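Local coordinates for protein transcriptional regulator (Pyrococcus horikoshii, PDB 1UDD) that belongs to the TenA homologues, all-helical proteins of the TENA/THI-4/PQQC family, at residues V3-K8 with K180-S185; S111-F116 with K202-F207. All coordinates share one frame; numbering follows the deposited sequence.

Contact 1 of 2, residues V3-K8 with K180-S185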
ATOM      1  N   VAL A   3      -9.004 -11.026 -30.837  1.00 36.43           N
ATOM      2  CA  VAL A   3     -10.205 -10.401 -30.299  1.00 33.89           C
ATOM      3  C   VAL A   3      -9.666  -9.519 -29.167  1.00 33.12           C
ATOM      4  O   VAL A   3      -8.462  -9.512 -28.924  1.00 29.42           O
ATOM      5  CB  VAL A   3     -11.184 -11.447 -29.750  1.00 34.52           C
ATOM      6  CG1 VAL A   3     -11.684 -12.325 -30.901  1.00 31.69           C
ATOM      7  CG2 VAL A   3     -10.498 -12.299 -28.677  1.00 31.67           C
ATOM      8  N   MET A   4     -10.522  -8.765 -28.486  1.00 32.50           N
ATOM      9  CA  MET A   4     -10.044  -7.896 -27.406  1.00 29.37           C
ATOM     10  C   MET A   4      -9.732  -8.662 -26.110  1.00 28.55           C
ATOM     11  O   MET A   4     -10.127  -9.815 -25.930  1.00 28.08           O
ATOM     12  CB  MET A   4     -11.084  -6.824 -27.078  1.00 31.43           C
ATOM     13  CG  MET A   4     -11.383  -5.827 -28.174  1.00 33.49           C
ATOM     14  SD  MET A   4     -12.602  -4.626 -27.546  1.00 36.17           S
ATOM     15  CE  MET A   4     -12.867  -3.581 -28.968  1.00 34.77           C
ATOM     16  N   ILE A   5      -9.025  -7.998 -25.204  1.00 28.16           N
ATOM     17  CA  ILE A   5      -8.691  -8.584 -23.911  1.00 23.87           C
ATOM     18  C   ILE A   5      -9.970  -9.007 -23.164  1.00 24.89           C
ATOM     19  O   ILE A   5     -10.060 -10.142 -22.702  1.00 24.68           O
ATOM     20  CB  ILE A   5      -7.918  -7.578 -23.057  1.00 24.61           C
ATOM     21  CG1 ILE A   5      -6.586  -7.248 -23.751  1.00 25.72           C
ATOM     22  CG2 ILE A   5      -7.718  -8.118 -21.644  1.00 20.55           C
ATOM     23  CD1 ILE A   5      -5.720  -6.274 -22.976  1.00 25.53           C
ATOM     24  N   THR A   6     -10.961  -8.114 -23.055  1.00 22.70           N
ATOM     25  CA  THR A   6     -12.194  -8.473 -22.357  1.00 21.55           C
ATOM     26  C   THR A   6     -12.978  -9.573 -23.090  1.00 24.48           C
ATOM     27  O   THR A   6     -13.762 -10.290 -22.472  1.00 24.62           O
ATOM     28  CB  THR A   6     -13.115  -7.236 -22.091  1.00 22.27           C
ATOM     29  OG1 THR A   6     -13.465  -6.589 -23.329  1.00 24.33           O
ATOM     30  CG2 THR A   6     -12.397  -6.233 -21.170  1.00 17.30           C
ATOM     31  N   ASP A   7     -12.775  -9.698 -24.404  1.00 24.59           N
ATOM     32  CA  ASP A   7     -13.425 -10.763 -25.171  1.00 22.73           C
ATOM     33  C   ASP A   7     -12.851 -12.081 -24.632  1.00 22.09           C
ATOM     34  O   ASP A   7     -13.580 -13.013 -24.320  1.00 24.65           O
ATOM     35  CB  ASP A   7     -13.105 -10.647 -26.668  1.00 21.55           C
ATOM     36  CG  ASP A   7     -13.821  -9.476 -27.346  1.00 23.60           C
ATOM     37  OD1 ASP A   7     -14.924  -9.087 -26.909  1.00 19.86           O
ATOM     38  OD2 ASP A   7     -13.282  -8.955 -28.333  1.00 23.64           O
ATOM     39  N   LYS A   8     -11.534 -12.134 -24.511  1.00 23.15           N
ATOM     40  CA  LYS A   8     -10.849 -13.317 -23.996  1.00 26.40           C
ATOM     41  C   LYS A   8     -11.240 -13.643 -22.568  1.00 21.80           C
ATOM     42  O   LYS A   8     -11.375 -14.807 -22.218  1.00 24.27           O
ATOM     43  CB  LYS A   8      -9.336 -13.108 -24.071  1.00 27.01           C
ATOM     44  CG  LYS A   8      -8.819 -13.028 -25.490  1.00 26.09           C
ATOM     45  CD  LYS A   8      -7.505 -12.276 -25.574  1.00 30.34           C
ATOM     46  CE  LYS A   8      -6.307 -13.121 -25.227  1.00 30.86           C
ATOM     47  NZ  LYS A   8      -5.050 -12.288 -25.350  1.00 34.26           N
ATOM     48  N   LYS A 180     -13.332  -0.636 -21.710  1.00 27.42           N
ATOM     49  CA  LYS A 180     -12.545   0.127 -22.664  1.00 28.72           C
ATOM     50  C   LYS A 180     -11.177   0.428 -22.078  1.00 28.60           C
ATOM     51  O   LYS A 180     -10.158   0.332 -22.760  1.00 26.88           O
ATOM     52  CB  LYS A 180     -13.248   1.432 -23.034  1.00 34.10           C
ATOM     53  CG  LYS A 180     -12.379   2.359 -23.878  1.00 41.48           C
ATOM     54  CD  LYS A 180     -13.156   3.608 -24.295  1.00 49.09           C
ATOM     55  CE  LYS A 180     -12.349   4.493 -25.238  1.00 51.72           C
ATOM     56  NZ  LYS A 180     -13.195   5.584 -25.804  1.00 52.87           N
ATOM     57  N   ILE A 181     -11.153   0.795 -20.804  1.00 25.23           N
ATOM     58  CA  ILE A 181      -9.893   1.071 -20.167  1.00 26.17           C
ATOM     59  C   ILE A 181      -9.024  -0.184 -20.175  1.00 24.44           C
ATOM     60  O   ILE A 181      -7.869  -0.142 -20.591  1.00 26.54           O
ATOM     61  CB  ILE A 181     -10.103   1.570 -18.741  1.00 26.17           C
ATOM     62  CG1 ILE A 181     -10.742   2.967 -18.796  1.00 27.70           C
ATOM     63  CG2 ILE A 181      -8.757   1.600 -18.012  1.00 26.01           C
ATOM     64  CD1 ILE A 181     -11.225   3.498 -17.453  1.00 28.61           C
ATOM     65  N   ILE A 182      -9.575  -1.304 -19.745  1.00 22.27           N
ATOM     66  CA  ILE A 182      -8.794  -2.534 -19.745  1.00 27.13           C
ATOM     67  C   ILE A 182      -8.376  -2.913 -21.180  1.00 29.08           C
ATOM     68  O   ILE A 182      -7.234  -3.302 -21.421  1.00 26.79           O
ATOM     69  CB  ILE A 182      -9.595  -3.696 -19.097  1.00 26.72           C
ATOM     70  CG1 ILE A 182      -9.744  -3.434 -17.597  1.00 24.65           C
ATOM     71  CG2 ILE A 182      -8.903  -5.041 -19.364  1.00 25.61           C
ATOM     72  CD1 ILE A 182     -10.764  -4.326 -16.924  1.00 24.52           C
ATOM     73  N   ASP A 183      -9.283  -2.754 -22.140  1.00 29.00           N
ATOM     74  CA  ASP A 183      -8.964  -3.132 -23.518  1.00 31.82           C
ATOM     75  C   ASP A 183      -7.978  -2.249 -24.265  1.00 31.10           C
ATOM     76  O   ASP A 183      -7.394  -2.690 -25.245  1.00 27.76           O
ATOM     77  CB  ASP A 183     -10.244  -3.282 -24.349  1.00 30.17           C
ATOM     78  CG  ASP A 183     -11.010  -4.542 -23.998  1.00 29.49           C
ATOM     79  OD1 ASP A 183     -10.354  -5.592 -23.823  1.00 29.97           O
ATOM     80  OD2 ASP A 183     -12.257  -4.495 -23.907  1.00 28.00           O
ATOM     81  N   SER A 184      -7.782  -1.018 -23.808  1.00 32.31           N
ATOM     82  CA  SER A 184      -6.846  -0.117 -24.483  1.00 34.05           C
ATOM     83  C   SER A 184      -5.434  -0.290 -23.935  1.00 35.62           C
ATOM     84  O   SER A 184      -4.531   0.462 -24.285  1.00 34.24           O
ATOM     85  CB  SER A 184      -7.286   1.342 -24.313  1.00 36.95           C
ATOM     86  OG  SER A 184      -7.145   1.773 -22.966  1.00 41.60           O
ATOM     87  N   SER A 185      -5.253  -1.289 -23.076  1.00 35.17           N
ATOM     88  CA  SER A 185      -3.955  -1.557 -22.475  1.00 37.99           C
ATOM     89  C   SER A 185      -3.115  -2.493 -23.337  1.00 41.37           C
ATOM     90  O   SER A 185      -3.537  -2.919 -24.416  1.00 41.17           O
ATOM     91  CB  SER A 185      -4.132  -2.191 -21.095  1.00 36.50           C
ATOM     92  OG  SER A 185      -4.721  -3.470 -21.218  1.00 33.66           O
TER
HETATM   93  O   HOH W   1      -7.684  -5.396 -26.064  1.00 29.81           O

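Contact 2 of 2, residues S111-F116 with K202-F207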
ATOM      1  N   SER A 111     -15.825 -11.552   3.178  1.00 32.43           N
ATOM      2  CA  SER A 111     -14.547 -10.966   3.589  1.00 31.60           C
ATOM      3  C   SER A 111     -13.472 -11.282   2.576  1.00 27.59           C
ATOM      4  O   SER A 111     -12.775 -10.388   2.093  1.00 33.59           O
ATOM      5  CB  SER A 111     -14.106 -11.524   4.944  1.00 29.44           C
ATOM      6  OG  SER A 111     -15.073 -11.251   5.939  1.00 38.70           O
ATOM      7  N   ALA A 112     -13.336 -12.567   2.272  1.00 25.18           N
ATOM      8  CA  ALA A 112     -12.349 -13.041   1.318  1.00 25.60           C
ATOM      9  C   ALA A 112     -12.448 -12.325  -0.040  1.00 26.31           C
ATOM     10  O   ALA A 112     -11.442 -11.844  -0.570  1.00 23.29           O
ATOM     11  CB  ALA A 112     -12.505 -14.523   1.120  1.00 23.80           C
ATOM     12  N   TYR A 113     -13.654 -12.255  -0.601  1.00 24.85           N
ATOM     13  CA  TYR A 113     -13.835 -11.603  -1.895  1.00 25.66           C
ATOM     14  C   TYR A 113     -13.383 -10.148  -1.832  1.00 24.28           C
ATOM     15  O   TYR A 113     -12.643  -9.676  -2.697  1.00 23.50           O
ATOM     16  CB  TYR A 113     -15.304 -11.695  -2.328  1.00 27.60           C
ATOM     17  CG  TYR A 113     -15.615 -11.198  -3.737  1.00 29.43           C
ATOM     18  CD1 TYR A 113     -14.621 -11.098  -4.720  1.00 25.60           C
ATOM     19  CD2 TYR A 113     -16.923 -10.865  -4.094  1.00 30.25           C
ATOM     20  CE1 TYR A 113     -14.935 -10.682  -6.020  1.00 24.27           C
ATOM     21  CE2 TYR A 113     -17.243 -10.449  -5.384  1.00 29.12           C
ATOM     22  CZ  TYR A 113     -16.248 -10.359  -6.340  1.00 26.67           C
ATOM     23  OH  TYR A 113     -16.588  -9.924  -7.601  1.00 23.90           O
ATOM     24  N   MET A 114     -13.827  -9.424  -0.814  1.00 24.72           N
ATOM     25  CA  MET A 114     -13.408  -8.042  -0.700  1.00 23.71           C
ATOM     26  C   MET A 114     -11.877  -7.945  -0.549  1.00 23.96           C
ATOM     27  O   MET A 114     -11.252  -7.037  -1.097  1.00 23.00           O
ATOM     28  CB  MET A 114     -14.116  -7.380   0.478  1.00 22.41           C
ATOM     29  CG  MET A 114     -15.616  -7.248   0.253  1.00 27.66           C
ATOM     30  SD  MET A 114     -16.030  -6.542  -1.402  1.00 32.55           S
ATOM     31  CE  MET A 114     -16.472  -7.990  -2.266  1.00 30.49           C
ATOM     32  N   ASP A 115     -11.281  -8.885   0.186  1.00 24.75           N
ATOM     33  CA  ASP A 115      -9.830  -8.890   0.397  1.00 26.24           C
ATOM     34  C   ASP A 115      -9.080  -9.173  -0.895  1.00 22.59           C
ATOM     35  O   ASP A 115      -8.017  -8.624  -1.130  1.00 23.68           O
ATOM     36  CB  ASP A 115      -9.447  -9.909   1.482  1.00 26.56           C
ATOM     37  CG  ASP A 115      -9.842  -9.440   2.867  1.00 30.85           C
ATOM     38  OD1 ASP A 115     -10.236  -8.257   3.004  1.00 32.08           O
ATOM     39  OD2 ASP A 115      -9.754 -10.239   3.817  1.00 31.53           O
ATOM     40  N   PHE A 116      -9.644 -10.040  -1.726  1.00 22.20           N
ATOM     41  CA  PHE A 116      -9.058 -10.352  -3.018  1.00 21.86           C
ATOM     42  C   PHE A 116      -9.032  -9.059  -3.846  1.00 21.28           C
ATOM     43  O   PHE A 116      -8.029  -8.739  -4.498  1.00 22.21           O
ATOM     44  CB  PHE A 116      -9.887 -11.432  -3.734  1.00 23.86           C
ATOM     45  CG  PHE A 116      -9.840 -11.336  -5.247  1.00 23.62           C
ATOM     46  CD1 PHE A 116      -8.708 -11.731  -5.948  1.00 20.91           C
ATOM     47  CD2 PHE A 116     -10.928 -10.823  -5.959  1.00 21.66           C
ATOM     48  CE1 PHE A 116      -8.651 -11.623  -7.344  1.00 23.34           C
ATOM     49  CE2 PHE A 116     -10.884 -10.709  -7.351  1.00 17.21           C
ATOM     50  CZ  PHE A 116      -9.740 -11.112  -8.044  1.00 20.26           C
ATOM     51  N   LYS A 202     -15.142 -16.700  -9.800  1.00 26.10           N
ATOM     52  CA  LYS A 202     -15.423 -17.758  -8.825  1.00 26.95           C
ATOM     53  C   LYS A 202     -16.007 -17.145  -7.557  1.00 26.62           C
ATOM     54  O   LYS A 202     -16.965 -17.670  -6.985  1.00 24.12           O
ATOM     55  CB  LYS A 202     -14.159 -18.543  -8.482  1.00 27.27           C
ATOM     56  CG  LYS A 202     -13.667 -19.427  -9.614  1.00 28.39           C
ATOM     57  CD  LYS A 202     -12.587 -20.342  -9.098  1.00 31.93           C
ATOM     58  CE  LYS A 202     -12.080 -21.270 -10.178  1.00 35.78           C
ATOM     59  NZ  LYS A 202     -11.074 -22.216  -9.605  1.00 36.47           N
ATOM     60  N   PHE A 203     -15.437 -16.026  -7.118  1.00 27.97           N
ATOM     61  CA  PHE A 203     -15.962 -15.359  -5.923  1.00 27.49           C
ATOM     62  C   PHE A 203     -17.412 -14.949  -6.134  1.00 27.14           C
ATOM     63  O   PHE A 203     -18.226 -15.062  -5.228  1.00 28.81           O
ATOM     64  CB  PHE A 203     -15.139 -14.125  -5.577  1.00 22.91           C
ATOM     65  CG  PHE A 203     -13.902 -14.423  -4.768  1.00 28.53           C
ATOM     66  CD1 PHE A 203     -13.993 -15.098  -3.551  1.00 27.68           C
ATOM     67  CD2 PHE A 203     -12.649 -13.997  -5.203  1.00 26.06           C
ATOM     68  CE1 PHE A 203     -12.852 -15.340  -2.780  1.00 32.66           C
ATOM     69  CE2 PHE A 203     -11.501 -14.231  -4.439  1.00 31.02           C
ATOM     70  CZ  PHE A 203     -11.601 -14.906  -3.223  1.00 28.30           C
ATOM     71  N   GLU A 204     -17.734 -14.458  -7.329  1.00 28.60           N
ATOM     72  CA  GLU A 204     -19.101 -14.054  -7.621  1.00 29.34           C
ATOM     73  C   GLU A 204     -20.055 -15.237  -7.439  1.00 28.20           C
ATOM     74  O   GLU A 204     -21.117 -15.101  -6.835  1.00 29.46           O
ATOM     75  CB  GLU A 204     -19.220 -13.524  -9.061  1.00 28.78           C
ATOM     76  CG  GLU A 204     -18.804 -12.064  -9.252  1.00 23.50           C
ATOM     77  CD  GLU A 204     -19.600 -11.094  -8.381  1.00 27.48           C
ATOM     78  OE1 GLU A 204     -20.787 -11.371  -8.104  1.00 25.03           O
ATOM     79  OE2 GLU A 204     -19.046 -10.042  -7.986  1.00 22.55           O
ATOM     80  N   LEU A 205     -19.672 -16.387  -7.979  1.00 27.00           N
ATOM     81  CA  LEU A 205     -20.489 -17.588  -7.878  1.00 31.89           C
ATOM     82  C   LEU A 205     -20.595 -17.985  -6.411  1.00 32.59           C
ATOM     83  O   LEU A 205     -21.680 -18.300  -5.911  1.00 32.73           O
ATOM     84  CB  LEU A 205     -19.863 -18.720  -8.706  1.00 29.37           C
ATOM     85  CG  LEU A 205     -20.562 -20.083  -8.737  1.00 31.59           C
ATOM     86  CD1 LEU A 205     -22.039 -19.922  -9.011  1.00 30.43           C
ATOM     87  CD2 LEU A 205     -19.910 -20.949  -9.805  1.00 30.46           C
ATOM     88  N   ALA A 206     -19.463 -17.931  -5.716  1.00 31.85           N
ATOM     89  CA  ALA A 206     -19.415 -18.284  -4.304  1.00 32.45           C
ATOM     90  C   ALA A 206     -20.306 -17.356  -3.495  1.00 31.76           C
ATOM     91  O   ALA A 206     -20.933 -17.776  -2.514  1.00 33.79           O
ATOM     92  CB  ALA A 206     -17.972 -18.199  -3.791  1.00 28.87           C
ATOM     93  N   PHE A 207     -20.356 -16.092  -3.901  1.00 28.22           N
ATOM     94  CA  PHE A 207     -21.157 -15.118  -3.183  1.00 32.89           C
ATOM     95  C   PHE A 207     -22.645 -15.466  -3.277  1.00 33.55           C
ATOM     96  O   PHE A 207     -23.374 -15.387  -2.289  1.00 31.73           O
ATOM     97  CB  PHE A 207     -20.920 -13.714  -3.741  1.00 31.06           C
ATOM     98  CG  PHE A 207     -21.132 -12.617  -2.735  1.00 33.19           C
ATOM     99  CD1 PHE A 207     -20.109 -12.255  -1.853  1.00 35.07           C
ATOM    100  CD2 PHE A 207     -22.342 -11.922  -2.684  1.00 31.89           C
ATOM    101  CE1 PHE A 207     -20.287 -11.206  -0.935  1.00 35.84           C
ATOM    102  CE2 PHE A 207     -22.532 -10.882  -1.777  1.00 34.08           C
ATOM    103  CZ  PHE A 207     -21.500 -10.517  -0.899  1.00 32.62           C
TER

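Contact 1 of 2, residues V3-K8 with K180-S185
The Asp183 carboxylate is the flat group around which this contact is built. CB and SD of Met4 lie over one of its faces, SD 3.9 Å from Asp183 CG, while Thr6 CG2 approaches from the other side. Both donors come in at the edge: Thr6 N gives a nearly straight bond (165°) of 2.7 Å to Asp183 OD1, and Thr6 OG1 a very short one of 2.5 Å to Asp183 OD2. Each oxygen uses its syn lone pair, so one residue grips both and fixes the group's rotation. Threonine suits the place because its hydroxyl, between backbone N and carbonyl carbon (chi1 59°), faces the same carboxylate as its own N-H.

Here the last residue of helix 169-183 meets the first turn of helix 5-11, whose N-cap position is held by Met4. An aspartate carboxylate beside an N-terminal turn would be favoured by the helix dipole. Asp7 OD2 accepts from Met4 N at 2.8 Å, which is one half of a capping box; methionine has no side-chain acceptor suited to the other half. A water links the two ends, accepting from Ile5 N and donating to Asp183 O.

Branched aliphatic side chains pack beside this polar grip. Ile5 crosses Ile182 at about a right angle, their CG2 methyls 4.0 Å apart, and Ile182 CG2 also touches Thr6 CG2. The extended Ile5 side chain carries CD1 to 3.5 Å from Ser185 OG. Ser185 OG is in turn bonded at 2.5 Å to Ile182 O, a carbonyl at the helix end that also accepts from Ser185 N. Ile5 continues onto Tyr190 and Leu193 of helix 190-213, and Ile182 onto Thr131 and Leu134 of helix 126-146.

Contact 2 of 2, residues S111-F116 with K202-F207
Two tyrosine hydroxyls grip Glu204 OE2: that of Tyr113, whose OH donates a very short bond of 2.5 Å to Glu204 OE2, and that of Tyr49 on helix 36-63. The Tyr113 bond falls on the anti lone pair of OE2, away from the other oxygen, with the ring and carboxylate planes 79° apart. Glutamate can reach because its chain bends at chi2, bringing the acid to the edge of the tyrosine ring. For a buried carboxylate, two hydroxyl partners would be expected to offset part of the cost of burying its charge.

Below the hydroxyl the contact is aromatic. Tyr113 and Phe203 have nearly parallel planes, 22° apart, but the rings are slid so far that they barely overlap. Each ring instead takes an aliphatic carbon of the other residue on its face: Tyr113 CA sits 3.9 Å from the Phe203 ring centroid, and Phe203 CB 3.5 Å from that of Tyr113. Two CH-pi contacts thus interlock the pair. Phe203 CE2 packs obliquely against Phe116 CB, at 3.3 Å, while Ala112, a small residue, meets Phe203 CE1 with its methyl alone. Phe207 CD1 adds to the Tyr113 edge.

Ala112 and Phe116 also pack on Phe203 and Asp115 of the second subunit, respectively, so the cluster extends to the subunit interface. The axes of segments 111-116 and 202-207 run antiparallel (158°), 10.2 Å apart at closest approach, around a buried aromatic cluster set within the helical bundle of the TENA/THI-4/PQQC fold.

How the contacts relate
The two contacts lie about 23 Å apart between centres, with nearest atoms about 11 Å apart, and do not touch. Their segments alternate along the chain: 3-8, 111-116, 180-185, then 202-207. Helix 169-183, used by contact 1, is followed directly by helix 190-213, used by contact 2, and the start of the latter also meets Ile5. Helix 126-146 borders both sites. Contact 1 fastens the N-terminal helix to the bundle at its partly exposed periphery, with no other subunit touching it, whereas contact 2 is fully buried, closer to the chain's centre and within reach of a second subunit. Together they tie sequence-distant helices into one compact all-helical fold.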